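Local structure of TetR family transcriptional regulator (Clostridium perfringens, 6AZH) at residues A[62-66]-A[121-125]; A[91-95]-A[172-178]; A[101-105]-A[155-159]; A[125-129]-A[151-155]. The protein is a putative regulator of fatty acid metabolism that, as a member of the TetR family, probably binds operator DNA as a dimer. One frame throughout, in Å; residues are numbered along the deposited sequence.

In the fold
All four contacts join helices of the TetR-type subunit: contacts 3 and 4 use helix 147-165, and contacts 1 and 2 both pack against it. Contacts 3 and 4 share Phe-155, contacts 1 and 4 share Tyr-125, and contact 1, centred about 10 Å from contact 4 and about 12 Å from contact 3, reaches Phe-155 through Ile-122 and Leu-158 through Trp-65. Contact 2, centred about 13 Å from contact 3 and about 19 Å from contact 1, joins them through Leu-94 CD1, 3.4 Å from Phe-101 CG. Contacts 3 and 4, nested in the chain loop that contact 2 closes, both touch the second subunit. In relatives, the effector pocket lies among the helices of this domain.

Contact 1: A[62-66]-A[121-125]; sequences LEIWH and KITEY
Leu-62 to His-66 on helix 50-74 and Lys-121 to Tyr-125 on helix 113-138 run nearly parallel, their axes 10.6 Å apart and 18° askew. The backbones draw together along their length, from 8.1 Å between the CA atoms of Leu-62 and Lys-121 to 6.2 Å between those of His-66 and Tyr-125. Tyr-125 fills the gap: with CG anti to the backbone N (chi1 177°), its ring reaches across to Trp-65, whose edge meets its face in a T-shaped pair, planes at 83° and Trp-65 CE3 4.0 Å from Tyr-125 CZ. At the tyrosine's own edge, CE1 is 3.5 Å from the Trp-65 O. The hydroxyl of this buried tyrosine is hydrogen-bonded to Gln-90. His-66 presents its ring edge, CE1 lying 3.5 Å from Tyr-125 N. A water donates to both Lys-121 O and Glu-124 OE1; it also sits beside His-66 NE2, at a spacing too short to trust. Leu-62, buried and apolar, suits its place because its CD2 meets Ile-122 CD1 at 4.2 Å, while the amine of Lys-121 leads away. This is a pairing of the TetR fold, in which the long helix 50-74 joins the DNA-binding helices to the regulatory domain.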
loop_
_atom_site.group_PDB
_atom_site.type_symbol
_atom_site.label_atom_id
_atom_site.label_comp_id
_atom_site.label_asym_id
_atom_site.label_seq_id
_atom_site.Cartn_x
_atom_site.Cartn_y
_atom_site.Cartn_z
ATOM N N LEU A 62 -11.288 6.488 11.236
ATOM C CA LEU A 62 -11.051 7.479 10.192
ATOM C C LEU A 62 -11.561 8.863 10.569
ATOM O O LEU A 62 -11.283 9.823 9.837
ATOM C CB LEU A 62 -11.711 7.039 8.883
ATOM C CG LEU A 62 -10.891 6.463 7.730
ATOM C CD1 LEU A 62 -9.379 6.308 8.005
ATOM C CD2 LEU A 62 -11.504 5.181 7.283
ATOM N N GLU A 63 -12.286 8.994 11.690
ATOM C CA GLU A 63 -12.818 10.298 12.091
ATOM C C GLU A 63 -11.710 11.332 12.247
ATOM O O GLU A 63 -11.834 12.466 11.767
ATOM C CB GLU A 63 -13.611 10.167 13.396
ATOM C CG GLU A 63 -14.908 9.408 13.214
ATOM C CD GLU A 63 -15.683 9.222 14.513
ATOM O OE1 GLU A 63 -15.196 9.676 15.568
ATOM O OE2 GLU A 63 -16.778 8.608 14.473
ATOM N N ILE A 64 -10.624 10.969 12.937
ATOM C CA ILE A 64 -9.550 11.929 13.163
ATOM C C ILE A 64 -8.866 12.284 11.845
ATOM O O ILE A 64 -8.375 13.403 11.684
ATOM C CB ILE A 64 -8.555 11.393 14.221
ATOM C CG1 ILE A 64 -7.519 12.455 14.629
ATOM C CG2 ILE A 64 -7.849 10.139 13.735
ATOM C CD1 ILE A 64 -8.088 13.638 15.374
ATOM N N TRP A 65 -8.841 11.362 10.877
ATOM C CA TRP A 65 -8.253 11.676 9.573
ATOM C C TRP A 65 -9.064 12.754 8.858
ATOM O O TRP A 65 -8.510 13.758 8.388
ATOM C CB TRP A 65 -8.148 10.405 8.723
ATOM C CG TRP A 65 -7.136 9.422 9.270
ATOM C CD1 TRP A 65 -7.317 8.551 10.307
ATOM C CD2 TRP A 65 -5.780 9.248 8.831
ATOM N NE1 TRP A 65 -6.168 7.836 10.534
ATOM C CE2 TRP A 65 -5.204 8.250 9.645
ATOM C CE3 TRP A 65 -4.994 9.851 7.834
ATOM C CZ2 TRP A 65 -3.883 7.820 9.481
ATOM C CZ3 TRP A 65 -3.682 9.425 7.673
ATOM C CH2 TRP A 65 -3.139 8.425 8.493
ATOM N N HIS A 66 -10.387 12.575 8.789
ATOM C CA HIS A 66 -11.256 13.593 8.202
ATOM C C HIS A 66 -11.175 14.903 8.971
ATOM O O HIS A 66 -11.143 15.983 8.371
ATOM C CB HIS A 66 -12.708 13.114 8.183
ATOM C CG HIS A 66 -12.981 12.053 7.175
ATOM N ND1 HIS A 66 -12.852 12.267 5.823
ATOM C CD2 HIS A 66 -13.391 10.770 7.320
ATOM C CE1 HIS A 66 -13.156 11.157 5.176
ATOM N NE2 HIS A 66 -13.496 10.236 6.061
ATOM N N LYS A 121 -14.692 4.759 1.902
ATOM C CA LYS A 121 -14.325 5.647 3.002
ATOM C C LYS A 121 -12.974 6.307 2.758
ATOM O O LYS A 121 -12.795 7.491 3.053
ATOM C CB LYS A 121 -14.296 4.870 4.316
ATOM C CG LYS A 121 -15.481 5.120 5.226
ATOM C CD LYS A 121 -16.764 4.620 4.626
ATOM C CE LYS A 121 -17.723 4.116 5.713
ATOM N NZ LYS A 121 -18.243 5.231 6.567
ATOM N N ILE A 122 -12.008 5.547 2.239
ATOM C CA ILE A 122 -10.706 6.119 1.905
ATOM C C ILE A 122 -10.848 7.139 0.784
ATOM O O ILE A 122 -10.191 8.191 0.791
ATOM C CB ILE A 122 -9.725 4.985 1.541
ATOM C CG1 ILE A 122 -9.495 4.074 2.764
ATOM C CG2 ILE A 122 -8.428 5.528 0.976
ATOM C CD1 ILE A 122 -8.914 4.779 3.975
ATOM N N THR A 123 -11.711 6.847 -0.191
ATOM C CA THR A 123 -11.941 7.774 -1.299
ATOM C C THR A 123 -12.472 9.106 -0.798
ATOM O O THR A 123 -12.029 10.169 -1.258
ATOM C CB THR A 123 -12.901 7.145 -2.315
ATOM O OG1 THR A 123 -12.245 6.046 -2.954
ATOM C CG2 THR A 123 -13.322 8.155 -3.394
ATOM N N GLU A 124 -13.417 9.072 0.150
ATOM C CA GLU A 124 -13.872 10.297 0.802
ATOM C C GLU A 124 -12.707 11.105 1.362
ATOM O O GLU A 124 -12.654 12.333 1.203
ATOM C CB GLU A 124 -14.861 9.967 1.920
ATOM C CG GLU A 124 -16.234 9.537 1.425
ATOM C CD GLU A 124 -17.122 9.006 2.548
ATOM O OE1 GLU A 124 -16.776 9.196 3.733
ATOM O OE2 GLU A 124 -18.168 8.395 2.240
ATOM N N TYR A 125 -11.764 10.441 2.031
ATOM C CA TYR A 125 -10.587 11.146 2.523
ATOM C C TYR A 125 -9.762 11.710 1.370
ATOM O O TYR A 125 -9.339 12.872 1.406
ATOM C CB TYR A 125 -9.735 10.220 3.396
ATOM C CG TYR A 125 -8.452 10.862 3.875
ATOM C CD1 TYR A 125 -8.440 11.669 5.008
ATOM C CD2 TYR A 125 -7.255 10.676 3.195
ATOM C CE1 TYR A 125 -7.289 12.256 5.444
ATOM C CE2 TYR A 125 -6.093 11.271 3.629
ATOM C CZ TYR A 125 -6.118 12.061 4.758
ATOM O OH TYR A 125 -4.959 12.663 5.202
HETATM O O HOH W 1 -14.501 8.247 5.076
#

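Contact 2: A[91-95]-A[172-178]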
loop_
_atom_site.group_PDB
_atom_site.type_symbol
_atom_site.label_atom_id
_atom_site.label_comp_id
_atom_site.label_asym_id
_atom_site.label_seq_id
_atom_site.Cartn_x
_atom_site.Cartn_y
_atom_site.Cartn_z
ATOM N N PHE A 91 1.834 11.862 8.097
ATOM C CA PHE A 91 2.883 10.985 8.594
ATOM C C PHE A 91 2.882 10.931 10.113
ATOM O O PHE A 91 3.123 9.865 10.695
ATOM C CB PHE A 91 4.241 11.434 8.064
ATOM C CG PHE A 91 4.472 11.077 6.618
ATOM C CD1 PHE A 91 4.429 9.755 6.209
ATOM C CD2 PHE A 91 4.734 12.063 5.678
ATOM C CE1 PHE A 91 4.638 9.414 4.889
ATOM C CE2 PHE A 91 4.949 11.738 4.352
ATOM C CZ PHE A 91 4.902 10.409 3.955
ATOM N N GLU A 92 2.570 12.057 10.774
ATOM C CA GLU A 92 2.426 12.022 12.225
ATOM C C GLU A 92 1.256 11.134 12.624
ATOM O O GLU A 92 1.385 10.293 13.525
ATOM C CB GLU A 92 2.269 13.442 12.792
ATOM C CG GLU A 92 3.582 14.217 12.812
ATOM C CD GLU A 92 3.430 15.665 13.237
ATOM O OE1 GLU A 92 2.292 16.094 13.512
ATOM O OE2 GLU A 92 4.458 16.379 13.280
ATOM N N LEU A 93 0.124 11.264 11.923
ATOM C CA LEU A 93 -1.039 10.429 12.227
ATOM C C LEU A 93 -0.744 8.963 11.958
ATOM O O LEU A 93 -1.098 8.094 12.763
ATOM C CB LEU A 93 -2.252 10.880 11.412
ATOM C CG LEU A 93 -3.623 10.712 12.063
ATOM C CD1 LEU A 93 -3.593 11.196 13.518
ATOM C CD2 LEU A 93 -4.702 11.447 11.266
ATOM N N LEU A 94 -0.089 8.673 10.827
ATOM C CA LEU A 94 0.326 7.306 10.527
ATOM C C LEU A 94 1.210 6.744 11.633
ATOM O O LEU A 94 1.004 5.622 12.096
ATOM C CB LEU A 94 1.066 7.271 9.192
ATOM C CG LEU A 94 1.748 5.962 8.849
ATOM C CD1 LEU A 94 0.697 4.889 8.739
ATOM C CD2 LEU A 94 2.504 6.120 7.536
ATOM N N TYR A 95 2.211 7.516 12.060
ATOM C CA TYR A 95 3.148 7.031 13.064
ATOM C C TYR A 95 2.465 6.793 14.403
ATOM O O TYR A 95 2.852 5.884 15.153
ATOM C CB TYR A 95 4.300 8.022 13.228
ATOM C CG TYR A 95 5.479 7.418 13.957
ATOM C CD1 TYR A 95 6.100 6.278 13.468
ATOM C CD2 TYR A 95 5.957 7.973 15.140
ATOM C CE1 TYR A 95 7.171 5.711 14.125
ATOM C CE2 TYR A 95 7.035 7.414 15.806
ATOM C CZ TYR A 95 7.635 6.281 15.290
ATOM O OH TYR A 95 8.705 5.703 15.932
ATOM N N PHE A 172 13.020 3.939 12.175
ATOM C CA PHE A 172 12.197 4.928 11.489
ATOM C C PHE A 172 12.196 6.262 12.237
ATOM O O PHE A 172 11.960 6.300 13.446
ATOM C CB PHE A 172 10.778 4.376 11.385
ATOM C CG PHE A 172 9.829 5.238 10.611
ATOM C CD1 PHE A 172 9.741 5.122 9.235
ATOM C CD2 PHE A 172 8.993 6.129 11.261
ATOM C CE1 PHE A 172 8.846 5.900 8.518
ATOM C CE2 PHE A 172 8.102 6.912 10.551
ATOM C CZ PHE A 172 8.026 6.798 9.181
ATOM N N ASN A 173 12.439 7.355 11.518
ATOM C CA ASN A 173 12.457 8.700 12.096
ATOM C C ASN A 173 11.410 9.527 11.368
ATOM O O ASN A 173 11.621 9.919 10.217
ATOM C CB ASN A 173 13.842 9.335 11.971
ATOM C CG ASN A 173 13.929 10.715 12.631
ATOM O OD1 ASN A 173 12.973 11.492 12.627
ATOM N ND2 ASN A 173 15.091 11.019 13.194
ATOM N N VAL A 174 10.298 9.816 12.049
ATOM C CA VAL A 174 9.147 10.401 11.367
ATOM C C VAL A 174 9.464 11.801 10.849
ATOM O O VAL A 174 9.002 12.192 9.770
ATOM C CB VAL A 174 7.917 10.401 12.295
ATOM C CG1 VAL A 174 8.112 11.362 13.452
ATOM C CG2 VAL A 174 6.663 10.749 11.500
ATOM N N ASN A 175 10.260 12.575 11.589
ATOM C CA ASN A 175 10.523 13.947 11.161
ATOM C C ASN A 175 11.431 13.977 9.942
ATOM O O ASN A 175 11.250 14.809 9.048
ATOM C CB ASN A 175 11.128 14.758 12.304
ATOM C CG ASN A 175 10.110 15.102 13.360
ATOM O OD1 ASN A 175 8.993 15.509 13.046
ATOM N ND2 ASN A 175 10.480 14.923 14.621
ATOM N N LYS A 176 12.408 13.073 9.889
ATOM C CA LYS A 176 13.258 12.980 8.707
ATOM C C LYS A 176 12.462 12.512 7.499
ATOM O O LYS A 176 12.700 12.971 6.377
ATOM C CB LYS A 176 14.434 12.038 8.970
ATOM C CG LYS A 176 15.516 12.652 9.841
ATOM C CD LYS A 176 16.677 11.695 10.073
ATOM C CE LYS A 176 17.762 12.333 10.952
ATOM N NZ LYS A 176 18.613 11.289 11.598
ATOM N N VAL A 177 11.508 11.602 7.710
ATOM C CA VAL A 177 10.708 11.104 6.595
ATOM C C VAL A 177 9.804 12.197 6.055
ATOM O O VAL A 177 9.668 12.352 4.836
ATOM C CB VAL A 177 9.899 9.868 7.024
ATOM C CG1 VAL A 177 8.896 9.526 5.957
ATOM C CG2 VAL A 177 10.839 8.696 7.268
ATOM N N ILE A 178 9.173 12.971 6.944
ATOM C CA ILE A 178 8.362 14.102 6.497
ATOM C C ILE A 178 9.193 15.039 5.637
ATOM O O ILE A 178 8.780 15.434 4.544
ATOM C CB ILE A 178 7.757 14.844 7.702
ATOM C CG1 ILE A 178 6.674 14.005 8.359
ATOM C CG2 ILE A 178 7.138 16.165 7.274
ATOM C CD1 ILE A 178 6.274 14.519 9.745
HETATM O O HOH W 2 6.765 14.789 14.464
#
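Phe-91 and Ile-178 make one tight end of this contact and Tyr-95 with Phe-172 the other. Ile-178 CG1 sits 3.6 Å from Phe-91 CB, the two side chains passing one another head to tail, and Val-177 CG1 lies over one face of the phenylalanine ring. At the other end the rings of Tyr-95 and Phe-172 are only 26° from parallel but offset enough to share little surface; they touch obliquely, Tyr-95 CE1 to Phe-172 CD2 at 3.4 Å. Val-174 fills the space between these ends. Its CG2, anti to the backbone N, is directed at Phe-91 O (3.7 Å) and Tyr-95 CB, while its CB rests over one face of the tyrosine ring. A branched, compact residue fits here because it can touch backbone and ring at once. The helices cross at 146°, roughly antiparallel, and helix 174-187 is the last helix of this TetR-type chain; Val-177 also packs on Leu-149 of the second subunit. Asn-173 is the N-cap of helix 174-187: OD1 accepts from Lys-176 N at 3.2 Å in a nearly straight bond (167°), with the donor well above the carbonyl plane, and more weakly from Asn-175 N. The looser side is polar and wet. Glu-92 brings only its CG to Ile-178 CD1, at 4.1 Å, and extends its carboxylate beyond. There OE2 forms a salt bridge with Lys-88 and accepts from a water at 3.0 Å, which also donates to the OD1 of the exposed Asn-175, at 2.7 Å.

Contact 3: A[101-105]-A[155-159]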
loop_
_atom_site.group_PDB
_atom_site.type_symbol
_atom_site.label_atom_id
_atom_site.label_comp_id
_atom_site.label_asym_id
_atom_site.label_seq_id
_atom_site.Cartn_x
_atom_site.Cartn_y
_atom_site.Cartn_z
ATOM N N PHE A 101 -3.506 1.581 10.684
ATOM C CA PHE A 101 -3.258 1.753 9.258
ATOM C C PHE A 101 -2.943 0.427 8.575
ATOM O O PHE A 101 -3.372 0.202 7.441
ATOM C CB PHE A 101 -2.132 2.760 9.034
ATOM C CG PHE A 101 -2.191 3.410 7.697
ATOM C CD1 PHE A 101 -3.052 4.471 7.476
ATOM C CD2 PHE A 101 -1.411 2.944 6.654
ATOM C CE1 PHE A 101 -3.117 5.075 6.243
ATOM C CE2 PHE A 101 -1.472 3.545 5.411
ATOM C CZ PHE A 101 -2.333 4.603 5.206
ATOM N N LYS A 102 -2.226 -0.473 9.260
ATOM C CA LYS A 102 -1.987 -1.817 8.727
ATOM C C LYS A 102 -3.289 -2.589 8.555
ATOM O O LYS A 102 -3.472 -3.310 7.562
ATOM C CB LYS A 102 -1.060 -2.594 9.658
ATOM C CG LYS A 102 0.371 -2.106 9.663
ATOM C CD LYS A 102 1.149 -2.836 10.741
ATOM C CE LYS A 102 2.482 -2.183 10.972
ATOM N NZ LYS A 102 3.020 -2.624 12.282
HETATM N N MSE A 103 -4.175 -2.499 9.545
HETATM C CA MSE A 103 -5.489 -3.101 9.464
HETATM C C MSE A 103 -6.209 -2.634 8.198
HETATM O O MSE A 103 -6.757 -3.452 7.453
HETATM C CB MSE A 103 -6.298 -2.736 10.699
HETATM C CG MSE A 103 -7.785 -2.684 10.447
HETATM SE SE MSE A 103 -8.727 -2.337 12.049
HETATM C CE MSE A 103 -8.411 -0.578 12.012
ATOM N N VAL A 104 -6.198 -1.312 7.962
ATOM C CA VAL A 104 -6.802 -0.742 6.753
ATOM C C VAL A 104 -6.126 -1.308 5.511
ATOM O O VAL A 104 -6.786 -1.815 4.598
ATOM C CB VAL A 104 -6.702 0.800 6.774
ATOM C CG1 VAL A 104 -7.085 1.389 5.420
ATOM C CG2 VAL A 104 -7.596 1.396 7.844
HETATM N N MSE A 105 -4.803 -1.212 5.455
HETATM C CA MSE A 105 -4.071 -1.666 4.288
HETATM C C MSE A 105 -4.310 -3.125 3.971
HETATM O O MSE A 105 -4.350 -3.500 2.811
HETATM C CB MSE A 105 -2.574 -1.428 4.440
HETATM C CG MSE A 105 -2.243 -0.008 4.699
HETATM SE SE MSE A 105 -2.582 0.935 3.029
HETATM C CE MSE A 105 -4.197 1.985 3.575
ATOM N N PHE A 155 -1.758 10.074 -1.112
ATOM C CA PHE A 155 -2.186 9.111 -0.107
ATOM C C PHE A 155 -1.274 7.887 -0.107
ATOM O O PHE A 155 -0.894 7.383 0.957
ATOM C CB PHE A 155 -3.634 8.688 -0.347
ATOM C CG PHE A 155 -4.135 7.712 0.676
ATOM C CD1 PHE A 155 -4.529 8.156 1.929
ATOM C CD2 PHE A 155 -4.170 6.355 0.398
ATOM C CE1 PHE A 155 -4.967 7.255 2.891
ATOM C CE2 PHE A 155 -4.602 5.453 1.348
ATOM C CZ PHE A 155 -5.007 5.905 2.591
ATOM N N GLY A 156 -0.894 7.412 -1.297
ATOM C CA GLY A 156 -0.051 6.239 -1.431
ATOM C C GLY A 156 1.326 6.376 -0.815
ATOM O O GLY A 156 1.935 5.357 -0.474
ATOM N N SER A 157 1.825 7.604 -0.642
ATOM C CA SER A 157 3.056 7.792 0.129
ATOM C C SER A 157 2.935 7.211 1.538
ATOM O O SER A 157 3.937 6.763 2.108
ATOM C CB SER A 157 3.443 9.271 0.195
ATOM O OG SER A 157 2.625 10.012 1.094
ATOM N N LEU A 158 1.728 7.199 2.113
ATOM C CA LEU A 158 1.544 6.560 3.413
ATOM C C LEU A 158 1.771 5.064 3.328
ATOM O O LEU A 158 2.278 4.449 4.273
ATOM C CB LEU A 158 0.141 6.821 3.939
ATOM C CG LEU A 158 -0.147 8.292 4.208
ATOM C CD1 LEU A 158 -1.587 8.451 4.636
ATOM C CD2 LEU A 158 0.822 8.814 5.268
ATOM N N ILE A 159 1.346 4.458 2.223
ATOM C CA ILE A 159 1.406 3.010 2.112
ATOM C C ILE A 159 2.843 2.550 1.949
ATOM O O ILE A 159 3.306 1.651 2.658
ATOM C CB ILE A 159 0.520 2.517 0.955
ATOM C CG1 ILE A 159 -0.904 3.049 1.144
ATOM C CG2 ILE A 159 0.564 0.993 0.902
ATOM C CD1 ILE A 159 -1.913 2.587 0.108
#
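Phe-101 and Met-105, one turn apart on helix 98-106, reach together into the side of helix 147-165. The tip of the Phe-101 ring, CZ, comes to 3.6 Å from Leu-158 CB, the leucine lying roughly perpendicular to the phenylalanine, and to 4.0 Å from Phe-155 CZ, which points back at it from helix 147-165. Ile-159 CG1 lies at the edge of the Phe-101 ring, near its plane, 4.3 Å from CE2. Met-105, a selenomethionine here, is bent at chi2 (-71°) and again at chi3, which lays SE against Ile-159 and returns CE to Phe-155 CZ at 4.1 Å. The approach of SE to Ile-159 CG1, 3.3 Å, is shorter than a relaxed contact and its exact value is doubtful. A long flexible side chain suits this place, since the axes of the two short segments stay 12.0 Å apart and cross at -105°. Farther out, Leu-94 of helix 79-96 backs Phe-101, while Trp-65 of helix 50-74 lies against Leu-158. The second subunit also packs here: Ile-159 meets Ile-159 of that chain, and Met-105 packs on its Trp-109. No hydrogen bond spans the two segments, and every touching residue is buried and apolar. Cohesion therefore rests on dispersion and on keeping water out, and how the two helices sit against each other depends on the shapes of their side chains.

Contact 4: A[125-129]-A[151-155]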
loop_
_atom_site.group_PDB
_atom_site.type_symbol
_atom_site.label_atom_id
_atom_site.label_comp_id
_atom_site.label_asym_id
_atom_site.label_seq_id
_atom_site.Cartn_x
_atom_site.Cartn_y
_atom_site.Cartn_z
ATOM N N TYR A 125 -11.764 10.441 2.031
ATOM C CA TYR A 125 -10.587 11.146 2.523
ATOM C C TYR A 125 -9.762 11.710 1.370
ATOM O O TYR A 125 -9.339 12.872 1.406
ATOM C CB TYR A 125 -9.735 10.220 3.396
ATOM C CG TYR A 125 -8.452 10.862 3.875
ATOM C CD1 TYR A 125 -8.440 11.669 5.008
ATOM C CD2 TYR A 125 -7.255 10.676 3.195
ATOM C CE1 TYR A 125 -7.289 12.256 5.444
ATOM C CE2 TYR A 125 -6.093 11.271 3.629
ATOM C CZ TYR A 125 -6.118 12.061 4.758
ATOM O OH TYR A 125 -4.959 12.663 5.202
ATOM N N ILE A 126 -9.516 10.899 0.335
ATOM C CA ILE A 126 -8.666 11.338 -0.775
ATOM C C ILE A 126 -9.291 12.518 -1.520
ATOM O O ILE A 126 -8.573 13.366 -2.068
ATOM C CB ILE A 126 -8.366 10.141 -1.704
ATOM C CG1 ILE A 126 -7.476 9.132 -0.977
ATOM C CG2 ILE A 126 -7.684 10.579 -3.014
ATOM C CD1 ILE A 126 -7.289 7.839 -1.713
ATOM N N GLU A 127 -10.625 12.622 -1.521
ATOM C CA GLU A 127 -11.269 13.763 -2.169
ATOM C C GLU A 127 -10.895 15.081 -1.506
ATOM O O GLU A 127 -10.876 16.123 -2.170
ATOM C CB GLU A 127 -12.788 13.585 -2.169
ATOM C CG GLU A 127 -13.268 12.637 -3.251
ATOM C CD GLU A 127 -14.677 12.127 -3.006
ATOM O OE1 GLU A 127 -15.300 12.536 -1.999
ATOM O OE2 GLU A 127 -15.150 11.313 -3.823
ATOM N N GLY A 128 -10.614 15.070 -0.202
ATOM C CA GLY A 128 -10.112 16.281 0.432
ATOM C C GLY A 128 -8.762 16.700 -0.123
ATOM O O GLY A 128 -8.519 17.887 -0.355
ATOM N N ILE A 129 -7.867 15.727 -0.344
ATOM C CA ILE A 129 -6.586 16.010 -0.990
ATOM C C ILE A 129 -6.809 16.580 -2.384
ATOM O O ILE A 129 -6.151 17.546 -2.789
ATOM C CB ILE A 129 -5.704 14.741 -1.041
ATOM C CG1 ILE A 129 -5.372 14.234 0.375
ATOM C CG2 ILE A 129 -4.405 15.005 -1.853
ATOM C CD1 ILE A 129 -4.738 12.826 0.399
ATOM N N ALA A 151 -3.606 12.835 -6.302
ATOM C CA ALA A 151 -4.100 12.698 -4.934
ATOM C C ALA A 151 -3.931 11.272 -4.429
ATOM O O ALA A 151 -3.602 11.058 -3.257
ATOM C CB ALA A 151 -5.563 13.114 -4.843
ATOM N N HIS A 152 -4.140 10.280 -5.298
ATOM C CA HIS A 152 -3.921 8.906 -4.852
ATOM C C HIS A 152 -2.446 8.629 -4.606
ATOM O O HIS A 152 -2.108 7.851 -3.711
ATOM C CB HIS A 152 -4.482 7.914 -5.867
ATOM C CG HIS A 152 -5.954 7.703 -5.728
ATOM N ND1 HIS A 152 -6.875 8.636 -6.145
ATOM C CD2 HIS A 152 -6.664 6.684 -5.188
ATOM C CE1 HIS A 152 -8.095 8.192 -5.887
ATOM N NE2 HIS A 152 -7.994 7.010 -5.308
ATOM N N SER A 153 -1.559 9.264 -5.378
ATOM C CA SER A 153 -0.129 9.150 -5.130
ATOM C C SER A 153 0.249 9.768 -3.795
ATOM O O SER A 153 1.141 9.261 -3.105
ATOM C CB SER A 153 0.667 9.819 -6.261
ATOM O OG SER A 153 0.636 9.005 -7.417
ATOM N N LEU A 154 -0.394 10.882 -3.427
ATOM C CA LEU A 154 -0.082 11.518 -2.150
ATOM C C LEU A 154 -0.566 10.671 -0.987
ATOM O O LEU A 154 0.135 10.538 0.023
ATOM C CB LEU A 154 -0.698 12.914 -2.072
ATOM C CG LEU A 154 -0.262 13.901 -3.146
ATOM C CD1 LEU A 154 -0.709 15.290 -2.733
ATOM C CD2 LEU A 154 1.236 13.817 -3.335
ATOM N N PHE A 155 -1.758 10.074 -1.112
ATOM C CA PHE A 155 -2.186 9.111 -0.107
ATOM C C PHE A 155 -1.274 7.887 -0.107
ATOM O O PHE A 155 -0.894 7.383 0.957
ATOM C CB PHE A 155 -3.634 8.688 -0.347
ATOM C CG PHE A 155 -4.135 7.712 0.676
ATOM C CD1 PHE A 155 -4.529 8.156 1.929
ATOM C CD2 PHE A 155 -4.170 6.355 0.398
ATOM C CE1 PHE A 155 -4.967 7.255 2.891
ATOM C CE2 PHE A 155 -4.602 5.453 1.348
ATOM C CZ PHE A 155 -5.007 5.905 2.591
#
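His-152 offers one face of its ring to Ile-126, whose CD1 makes a CH-pi contact 4.0 Å from the ring centroid and 24° off the normal, toward the rim. The ring also meets that of Tyr-164 of the second subunit. ND1 is hydrogen-bonded to Ser-148 O, whereas NE2 is buried without a partner, which probably favours a neutral imidazole. At the edge of the Phe-155 ring, near its plane, Tyr-125 CE2 lies 3.9 Å from Phe-155 CD1; the tyrosine ring itself is met obliquely. Ile-126 serves three neighbours because its branches diverge: with CG1 anti to the carbonyl carbon (chi1 -68°), that branch goes to Phe-155 CB at 3.9 Å, while CG2 turns to Ala-151 CB at 3.8 Å. The alanine methyl is also touched by Ile-129 CG2 at 3.7 Å, and the same CG2 touches Leu-154 CD1 at 3.8 Å. Alanine suits this point of nearest approach, where the CA atoms of Ile-129 and Ala-151 are 5.7 Å apart, since its small methyl lets the axes come within 9.1 Å as they cross at 115°. The arrangement belongs to the regulatory domain of the TetR fold, where helix 113-138 crosses helix 147-165; the latter, as in other TetR dimers, also faces the partner chain, here with Phe-155 packed on Leu-163 of the second subunit.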